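Local structure of malonyl CoA-acyl carrier protein transacylase (Burkholderia pseudomallei 1710b, 3EZO) at residues 11-15 with 80-84; 90-96 with 231-237; 126-130 with 211-217. The protein probably transfers the malonyl group from malonyl-CoA to the holo acyl carrier protein, releasing free CoA. One frame throughout, in Å; residues are numbered along the deposited sequence.

Contacts 1 and 2 meet in the parallel sheet, where strand 11-15 lies between strands 93-96 and 277-281. Contact 1 seats helix 65-85 on strand 11-15 through aromatic side chains, whereas contact 2 ties strand 93-96 to the sheet's outer strand 233-234 by backbone bonds, waters and branched aliphatic side chains. The two touch, Phe11 O lying 2.8 Å from Ser92 N, and both are largely buried. Contact 3 is partly buried, with its centre about 25 Å from that of contact 2; it joins the end of helix 113-128 to the start of helix 212-223 by alanines, a leucine, a methionine and a proline, with one lysine. Contacts 2 and 3 both approach the predicted catalytic pair, Ser98 and His207.

Contact 1: residues 11-15 with 80-84; sequences FAFVF and YRAWQ
Phe11 opens the row of rings on strand 11-15, its CZ reaching CZ2 of Trp83 at 3.8 Å; the two side chains pass each other running opposite ways, and their rings meet obliquely. Two residues on, Phe13 is the centre of the contact. Its CZ stands over one face of the indole, 3.5 Å from Trp83 CE2, in an edge-to-face pair with the five-membered ring (planes at 62°). The same phenyl ring turns CD2 to Tyr80 CD1 at 3.6 Å, so that it is wedged between the two helix residues. Tyr80 and Trp83, one helical turn apart, both have CG anti to the backbone N (chi1 -172° and 170°), which sends both rings toward the strand. Together the five residues form an aromatic cluster filling the layer between helix 65-85 and the parallel sheet of this α/β acyl transferase domain, on one face of strand 11-15. The indole is also fixed at its polar atom, as Trp83 NE1 donates to Ala89 O. Phe15 ends the row: its CZ lies 3.9 Å from Tyr80 CD1, its edge directed at the tyrosine face in an offset edge-to-face pair, while helix 99-107 packs against it through Thr103, Ala104 and Ala107.

Contact 2: residues 90-96 with 231-237; sequences QPSIVAG and KISVVNN
A first torsion of -164° swings Gln90 CG away from the backbone N, and the extended chain beyond runs against Ile232, whose CG1 lies beside its own backbone N (chi1 -57°) and carries CD1 to within 3.3 Å of Gln90 CG. Gln90 NE2 rests against Lys231 CE, the side chains crossing at a slant. The other branch of Ile232, CG2, turns toward the backbone of Pro91 and Ser92. Beyond this point the segments run parallel, Val94 pairing with Val234. Val94 N donates to Ser233 O at 2.9 Å, and Val94 O accepts from Val235 N at 3.2 Å, both bonds nearly straight. Side chains alternate: Val94 CG2 meets Val234 CG2 at 3.7 Å on the face that carries Tyr80 and helix 65-85, while Ile93 lies on the other, near helix 263-272. Where the strands part, water bridges them: one water donates to Ser92 O and accepts from Ser233 N, and a second accepts from Gly96 N and probably donates to Val235 O. At the far end Asn237 ND2 donates to Gly96 O at 2.9 Å, the donor tilted 30° from the carbonyl plane. Asn237 OD1 accepts from Gln256 NE2 and Ser98 N. The one amide bonds the backbone at Gly96 O and Ser98 N, at the entry to the turn carrying the predicted nucleophile, consistent with a nucleophile elbow positioned in part by the loop after strand 233-234.

Contact 3: residues 126-130 with 211-217; sequences AMQTA and LKPASDK
Apolar packing of Leu211 and Ala214 on Met127, Ala126 and Ala130, at the end of helix 113-128, forms one part of this joint. Leu211 CD2 reaches Met127 CB at 3.8 Å, the two side chains crossing at about a right angle; the methionine, bent at its last torsion (chi3 76°), brings CE to the same methyl. Ala130 CB points into the first turn of helix 212-223, where it meets Leu211 CG at 3.9 Å, Ala214 CB at 4.0 Å and Pro213 CB. Ala214 in turn sets its CB 3.5 Å from Ala126 O, and the small alanines let the backbones come close, with CA atoms of Ala126 and Ala214 4.8 Å apart. The polar contribution comes from Lys217. A bend at chi3 (-70°) folds its chain back over Ala126, bringing CE to 3.4 Å from Ala126 CB, a tight fit, and NZ to 2.6 Å from Ala126 O, in the carbonyl plane and on a lone pair. A weak bond of 3.4 Å links NZ to Thr129 OG1, which also bonds to Gln125 O. The ammonium group sits where helix 113-128 ends, so its charge probably complements the partial negative charge of that terminus, while Leu211 packs on Met127, whose side chain lies close to that of the predicted catalytic His207.

Contact 1: residues 11-15 with 80-84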
loop_
_atom_site.group_PDB
_atom_site.type_symbol
_atom_site.label_atom_id
_atom_site.label_comp_id
_atom_site.label_asym_id
_atom_site.label_seq_id
_atom_site.Cartn_x
_atom_site.Cartn_y
_atom_site.Cartn_z
ATOM N N PHE A 11 18.819 -7.284 2.369
ATOM C CA PHE A 11 17.391 -7.491 2.454
ATOM C C PHE A 11 16.588 -6.251 2.081
ATOM O O PHE A 11 17.090 -5.144 2.099
ATOM C CB PHE A 11 16.977 -8.043 3.829
ATOM C CG PHE A 11 17.211 -7.108 4.966
ATOM C CD1 PHE A 11 16.169 -6.343 5.490
ATOM C CD2 PHE A 11 18.476 -6.999 5.550
ATOM C CE1 PHE A 11 16.395 -5.481 6.581
ATOM C CE2 PHE A 11 18.689 -6.133 6.635
ATOM C CZ PHE A 11 17.647 -5.375 7.131
ATOM N N ALA A 12 15.335 -6.514 1.720
ATOM C CA ALA A 12 14.327 -5.526 1.439
ATOM C C ALA A 12 13.245 -5.548 2.510
ATOM O O ALA A 12 12.897 -6.594 3.047
ATOM C CB ALA A 12 13.687 -5.814 0.081
ATOM N N PHE A 13 12.704 -4.370 2.775
ATOM C CA PHE A 13 11.477 -4.241 3.518
ATOM C C PHE A 13 10.370 -3.786 2.557
ATOM O O PHE A 13 10.556 -2.817 1.797
ATOM C CB PHE A 13 11.659 -3.231 4.656
ATOM C CG PHE A 13 12.095 -3.851 5.976
ATOM C CD1 PHE A 13 12.856 -5.005 6.024
ATOM C CD2 PHE A 13 11.776 -3.238 7.172
ATOM C CE1 PHE A 13 13.250 -5.555 7.270
ATOM C CE2 PHE A 13 12.176 -3.786 8.414
ATOM C CZ PHE A 13 12.894 -4.935 8.449
ATOM N N VAL A 14 9.229 -4.477 2.609
ATOM C CA VAL A 14 8.021 -4.033 1.916
ATOM C C VAL A 14 6.925 -3.700 2.934
ATOM O O VAL A 14 6.731 -4.438 3.909
ATOM C CB VAL A 14 7.563 -5.082 0.845
ATOM C CG1 VAL A 14 8.680 -5.268 -0.199
ATOM C CG2 VAL A 14 7.166 -6.457 1.459
ATOM N N PHE A 15 6.219 -2.587 2.713
ATOM C CA PHE A 15 5.254 -2.034 3.674
ATOM C C PHE A 15 3.807 -2.127 3.122
ATOM O O PHE A 15 3.534 -1.735 1.981
ATOM C CB PHE A 15 5.591 -0.592 4.012
ATOM C CG PHE A 15 6.932 -0.418 4.671
ATOM C CD1 PHE A 15 7.054 -0.433 6.053
ATOM C CD2 PHE A 15 8.068 -0.246 3.916
ATOM C CE1 PHE A 15 8.298 -0.297 6.663
ATOM C CE2 PHE A 15 9.324 -0.089 4.523
ATOM C CZ PHE A 15 9.434 -0.089 5.882
ATOM N N TYR A 80 8.594 -0.753 12.049
ATOM C CA TYR A 80 9.925 -0.393 11.557
ATOM C C TYR A 80 10.771 0.172 12.674
ATOM O O TYR A 80 11.936 -0.200 12.806
ATOM C CB TYR A 80 9.877 0.579 10.358
ATOM C CG TYR A 80 11.256 0.807 9.729
ATOM C CD1 TYR A 80 11.836 -0.170 8.961
ATOM C CD2 TYR A 80 11.982 1.964 9.971
ATOM C CE1 TYR A 80 13.083 -0.005 8.399
ATOM C CE2 TYR A 80 13.251 2.148 9.418
ATOM C CZ TYR A 80 13.792 1.149 8.645
ATOM O OH TYR A 80 15.038 1.271 8.077
ATOM N N ARG A 81 10.192 1.087 13.461
ATOM C CA ARG A 81 10.888 1.661 14.595
ATOM C C ARG A 81 11.247 0.560 15.646
ATOM O O ARG A 81 12.317 0.608 16.227
ATOM C CB ARG A 81 10.078 2.830 15.213
ATOM C CG ARG A 81 10.211 4.174 14.493
ATOM C CD ARG A 81 9.382 5.242 15.136
ATOM N NE ARG A 81 9.644 6.613 14.679
ATOM C CZ ARG A 81 8.863 7.651 14.973
ATOM N NH1 ARG A 81 7.753 7.473 15.668
ATOM N NH2 ARG A 81 9.132 8.873 14.551
ATOM N N ALA A 82 10.383 -0.430 15.861
ATOM C CA ALA A 82 10.692 -1.583 16.768
ATOM C C ALA A 82 11.856 -2.412 16.243
ATOM O O ALA A 82 12.703 -2.926 17.008
ATOM C CB ALA A 82 9.485 -2.468 16.921
ATOM N N TRP A 83 11.877 -2.606 14.929
ATOM C CA TRP A 83 12.984 -3.306 14.288
ATOM C C TRP A 83 14.305 -2.592 14.626
ATOM O O TRP A 83 15.256 -3.222 15.042
ATOM C CB TRP A 83 12.740 -3.414 12.782
ATOM C CG TRP A 83 13.895 -3.898 11.965
ATOM C CD1 TRP A 83 14.791 -3.134 11.325
ATOM C CD2 TRP A 83 14.243 -5.253 11.682
ATOM N NE1 TRP A 83 15.682 -3.915 10.632
ATOM C CE2 TRP A 83 15.369 -5.227 10.847
ATOM C CE3 TRP A 83 13.721 -6.486 12.067
ATOM C CZ2 TRP A 83 15.976 -6.377 10.378
ATOM C CZ3 TRP A 83 14.315 -7.627 11.611
ATOM C CH2 TRP A 83 15.446 -7.571 10.763
ATOM N N GLN A 84 14.336 -1.274 14.488
ATOM C CA GLN A 84 15.532 -0.478 14.804
ATOM C C GLN A 84 15.936 -0.536 16.284
ATOM O O GLN A 84 17.140 -0.697 16.557
ATOM C CB GLN A 84 15.348 0.996 14.426
ATOM C CG GLN A 84 15.265 1.273 12.927
ATOM C CD GLN A 84 14.889 2.719 12.650
ATOM O OE1 GLN A 84 13.808 3.154 13.025
ATOM N NE2 GLN A 84 15.778 3.472 11.989
#

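Contact 2: residues 90-96 with 231-237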
loop_
_atom_site.group_PDB
_atom_site.type_symbol
_atom_site.label_atom_id
_atom_site.label_comp_id
_atom_site.label_asym_id
_atom_site.label_seq_id
_atom_site.Cartn_x
_atom_site.Cartn_y
_atom_site.Cartn_z
ATOM N N GLN A 90 19.411 -1.514 8.582
ATOM C CA GLN A 90 18.645 -0.826 7.568
ATOM C C GLN A 90 18.526 -1.748 6.355
ATOM O O GLN A 90 19.495 -2.382 5.980
ATOM C CB GLN A 90 19.364 0.466 7.223
ATOM C CG GLN A 90 18.534 1.489 6.479
ATOM C CD GLN A 90 19.297 2.770 6.233
ATOM O OE1 GLN A 90 20.260 2.773 5.454
ATOM N NE2 GLN A 90 18.856 3.878 6.855
ATOM N N PRO A 91 17.316 -1.893 5.788
ATOM C CA PRO A 91 17.233 -2.622 4.539
ATOM C C PRO A 91 17.979 -1.899 3.424
ATOM O O PRO A 91 18.290 -0.715 3.538
ATOM C CB PRO A 91 15.737 -2.674 4.258
ATOM C CG PRO A 91 15.198 -1.483 4.979
ATOM C CD PRO A 91 16.018 -1.361 6.204
ATOM N N SER A 92 18.322 -2.621 2.368
ATOM C CA SER A 92 19.052 -1.996 1.268
ATOM C C SER A 92 18.113 -1.368 0.227
ATOM O O SER A 92 18.539 -0.554 -0.582
ATOM C CB SER A 92 19.996 -2.988 0.610
ATOM O OG SER A 92 19.358 -4.224 0.359
ATOM N N ILE A 93 16.851 -1.780 0.248
ATOM C CA ILE A 93 15.851 -1.286 -0.670
ATOM C C ILE A 93 14.477 -1.497 -0.045
ATOM O O ILE A 93 14.258 -2.468 0.660
ATOM C CB ILE A 93 15.978 -1.945 -2.082
ATOM C CG1 ILE A 93 15.058 -1.239 -3.107
ATOM C CG2 ILE A 93 15.709 -3.420 -2.025
ATOM C CD1 ILE A 93 15.462 -1.531 -4.616
ATOM N N VAL A 94 13.576 -0.544 -0.271
ATOM C CA VAL A 94 12.235 -0.629 0.238
ATOM C C VAL A 94 11.207 -0.333 -0.851
ATOM O O VAL A 94 11.549 0.216 -1.892
ATOM C CB VAL A 94 12.036 0.341 1.395
ATOM C CG1 VAL A 94 12.936 -0.087 2.615
ATOM C CG2 VAL A 94 12.344 1.783 0.943
ATOM N N ALA A 95 9.966 -0.737 -0.584
ATOM C CA ALA A 95 8.808 -0.421 -1.404
ATOM C C ALA A 95 7.592 -0.640 -0.515
ATOM O O ALA A 95 7.673 -1.295 0.548
ATOM C CB ALA A 95 8.747 -1.356 -2.646
ATOM N N GLY A 96 6.464 -0.096 -0.929
ATOM C CA GLY A 96 5.176 -0.383 -0.275
ATOM C C GLY A 96 4.005 -0.294 -1.242
ATOM O O GLY A 96 4.077 0.383 -2.266
ATOM N N LYS A 231 17.639 8.026 1.898
ATOM C CA LYS A 231 18.872 7.379 2.297
ATOM C C LYS A 231 18.813 5.895 2.007
ATOM O O LYS A 231 19.782 5.183 2.213
ATOM C CB LYS A 231 19.113 7.620 3.794
ATOM C CG LYS A 231 18.193 6.840 4.708
ATOM C CD LYS A 231 18.117 7.456 6.161
ATOM C CE LYS A 231 17.023 6.782 7.047
ATOM N NZ LYS A 231 16.799 7.564 8.310
ATOM N N ILE A 232 17.653 5.404 1.576
ATOM C CA ILE A 232 17.505 4.023 1.144
ATOM C C ILE A 232 16.792 4.069 -0.200
ATOM O O ILE A 232 15.835 4.839 -0.352
ATOM C CB ILE A 232 16.582 3.209 2.069
ATOM C CG1 ILE A 232 17.060 3.231 3.523
ATOM C CG2 ILE A 232 16.504 1.728 1.606
ATOM C CD1 ILE A 232 16.121 2.423 4.451
ATOM N N SER A 233 17.200 3.217 -1.145
ATOM C CA SER A 233 16.514 3.166 -2.440
ATOM C C SER A 233 15.049 2.795 -2.242
ATOM O O SER A 233 14.750 1.819 -1.556
ATOM C CB SER A 233 17.191 2.129 -3.341
ATOM O OG SER A 233 18.510 2.554 -3.617
ATOM N N VAL A 234 14.148 3.585 -2.825
ATOM C CA VAL A 234 12.726 3.272 -2.865
ATOM C C VAL A 234 12.324 3.001 -4.329
ATOM O O VAL A 234 12.553 3.814 -5.207
ATOM C CB VAL A 234 11.892 4.451 -2.308
ATOM C CG1 VAL A 234 10.456 4.138 -2.277
ATOM C CG2 VAL A 234 12.443 4.955 -0.895
ATOM N N VAL A 235 11.709 1.860 -4.591
ATOM C CA VAL A 235 11.143 1.583 -5.904
ATOM C C VAL A 235 9.638 1.920 -5.902
ATOM O O VAL A 235 8.886 1.470 -5.042
ATOM C CB VAL A 235 11.522 0.138 -6.399
ATOM C CG1 VAL A 235 11.084 -0.992 -5.467
ATOM C CG2 VAL A 235 11.018 -0.069 -7.825
ATOM N N ASN A 236 9.209 2.786 -6.816
ATOM C CA ASN A 236 7.823 3.286 -6.784
ATOM C C ASN A 236 6.832 2.412 -7.531
ATOM O O ASN A 236 7.180 1.654 -8.452
ATOM C CB ASN A 236 7.724 4.794 -7.146
ATOM C CG ASN A 236 8.192 5.136 -8.563
ATOM O OD1 ASN A 236 7.986 4.387 -9.497
ATOM N ND2 ASN A 236 8.804 6.294 -8.705
ATOM N N ASN A 237 5.579 2.497 -7.108
ATOM C CA ASN A 237 4.510 1.680 -7.652
ATOM C C ASN A 237 4.199 2.046 -9.098
ATOM O O ASN A 237 3.878 1.198 -9.899
ATOM C CB ASN A 237 3.226 1.901 -6.868
ATOM C CG ASN A 237 3.237 1.314 -5.470
ATOM O OD1 ASN A 237 2.359 1.638 -4.672
ATOM N ND2 ASN A 237 4.159 0.428 -5.180
HETATM O O HOH W 1 19.775 1.701 -0.523
HETATM O O HOH W 2 6.756 1.569 -3.328
#

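Contact 3: residues 126-130 with 211-217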
loop_
_atom_site.group_PDB
_atom_site.type_symbol
_atom_site.label_atom_id
_atom_site.label_comp_id
_atom_site.label_asym_id
_atom_site.label_seq_id
_atom_site.Cartn_x
_atom_site.Cartn_y
_atom_site.Cartn_z
ATOM N N ALA A 126 -8.891 12.984 -0.353
ATOM C CA ALA A 126 -8.810 13.221 -1.773
ATOM C C ALA A 126 -9.313 12.058 -2.618
ATOM O O ALA A 126 -10.078 12.248 -3.535
ATOM C CB ALA A 126 -7.336 13.567 -2.174
ATOM N N MET A 127 -8.809 10.864 -2.346
ATOM C CA MET A 127 -9.168 9.680 -3.102
ATOM C C MET A 127 -10.662 9.288 -2.921
ATOM O O MET A 127 -11.326 8.805 -3.861
ATOM C CB MET A 127 -8.273 8.515 -2.708
ATOM C CG MET A 127 -6.754 8.729 -3.031
ATOM S SD MET A 127 -5.802 7.260 -2.507
ATOM C CE MET A 127 -6.203 6.117 -3.798
ATOM N N GLN A 128 -11.193 9.525 -1.722
ATOM C CA GLN A 128 -12.576 9.150 -1.437
ATOM C C GLN A 128 -13.580 10.123 -2.089
ATOM O O GLN A 128 -14.706 9.759 -2.326
ATOM C CB GLN A 128 -12.781 9.031 0.083
ATOM C CG GLN A 128 -14.144 8.513 0.511
ATOM C CD GLN A 128 -14.417 7.103 0.004
ATOM O OE1 GLN A 128 -15.511 6.854 -0.531
ATOM N NE2 GLN A 128 -13.413 6.187 0.109
ATOM N N THR A 129 -13.183 11.372 -2.342
ATOM C CA THR A 129 -14.085 12.353 -2.892
ATOM C C THR A 129 -13.771 12.828 -4.335
ATOM O O THR A 129 -14.328 13.844 -4.791
ATOM C CB THR A 129 -14.098 13.535 -1.959
ATOM O OG1 THR A 129 -12.793 14.101 -1.906
ATOM C CG2 THR A 129 -14.535 13.077 -0.538
ATOM N N ALA A 130 -12.888 12.125 -5.044
ATOM C CA ALA A 130 -12.498 12.529 -6.402
ATOM C C ALA A 130 -13.697 12.451 -7.358
ATOM O O ALA A 130 -13.891 13.347 -8.182
ATOM C CB ALA A 130 -11.355 11.694 -6.921
ATOM N N LEU A 211 -9.729 8.763 -11.030
ATOM C CA LEU A 211 -9.269 9.432 -9.832
ATOM C C LEU A 211 -8.348 10.623 -10.093
ATOM O O LEU A 211 -7.761 11.130 -9.148
ATOM C CB LEU A 211 -8.617 8.434 -8.861
ATOM C CG LEU A 211 -9.236 8.481 -7.447
ATOM C CD1 LEU A 211 -10.618 7.806 -7.396
ATOM C CD2 LEU A 211 -8.324 7.852 -6.406
ATOM N N LYS A 212 -8.237 11.112 -11.340
ATOM C CA LYS A 212 -7.366 12.251 -11.616
ATOM C C LYS A 212 -7.554 13.432 -10.648
ATOM O O LYS A 212 -6.571 14.115 -10.316
ATOM C CB LYS A 212 -7.578 12.762 -13.039
ATOM C CG LYS A 212 -6.879 14.082 -13.366
ATOM C CD LYS A 212 -7.331 14.643 -14.701
ATOM C CE LYS A 212 -6.759 16.029 -15.008
ATOM N NZ LYS A 212 -7.196 17.119 -14.134
ATOM N N PRO A 213 -8.815 13.721 -10.235
ATOM C CA PRO A 213 -8.971 14.869 -9.341
ATOM C C PRO A 213 -8.244 14.686 -8.008
ATOM O O PRO A 213 -7.744 15.637 -7.475
ATOM C CB PRO A 213 -10.492 14.983 -9.167
ATOM C CG PRO A 213 -11.090 14.288 -10.417
ATOM C CD PRO A 213 -10.113 13.239 -10.785
ATOM N N ALA A 214 -8.090 13.454 -7.538
ATOM C CA ALA A 214 -7.339 13.191 -6.330
ATOM C C ALA A 214 -5.863 13.527 -6.560
ATOM O O ALA A 214 -5.228 14.142 -5.693
ATOM C CB ALA A 214 -7.523 11.717 -5.893
ATOM N N SER A 215 -5.331 13.124 -7.718
ATOM C CA SER A 215 -3.958 13.470 -8.087
ATOM C C SER A 215 -3.745 14.975 -8.071
ATOM O O SER A 215 -2.714 15.460 -7.602
ATOM C CB SER A 215 -3.578 12.910 -9.482
ATOM O OG SER A 215 -3.498 11.506 -9.417
ATOM N N ASP A 216 -4.729 15.719 -8.572
ATOM C CA ASP A 216 -4.593 17.163 -8.625
ATOM C C ASP A 216 -4.529 17.789 -7.232
ATOM O O ASP A 216 -3.738 18.686 -7.003
ATOM C CB ASP A 216 -5.744 17.782 -9.429
ATOM C CG ASP A 216 -5.668 17.413 -10.906
ATOM O OD1 ASP A 216 -4.529 17.237 -11.394
ATOM O OD2 ASP A 216 -6.726 17.271 -11.553
ATOM N N LYS A 217 -5.355 17.306 -6.313
ATOM C CA LYS A 217 -5.329 17.786 -4.926
ATOM C C LYS A 217 -4.005 17.402 -4.241
ATOM O O LYS A 217 -3.422 18.198 -3.511
ATOM C CB LYS A 217 -6.517 17.198 -4.153
ATOM C CG LYS A 217 -7.880 17.755 -4.561
ATOM C CD LYS A 217 -9.024 16.954 -3.828
ATOM C CE LYS A 217 -9.132 15.471 -4.392
ATOM N NZ LYS A 217 -10.457 14.700 -4.358
#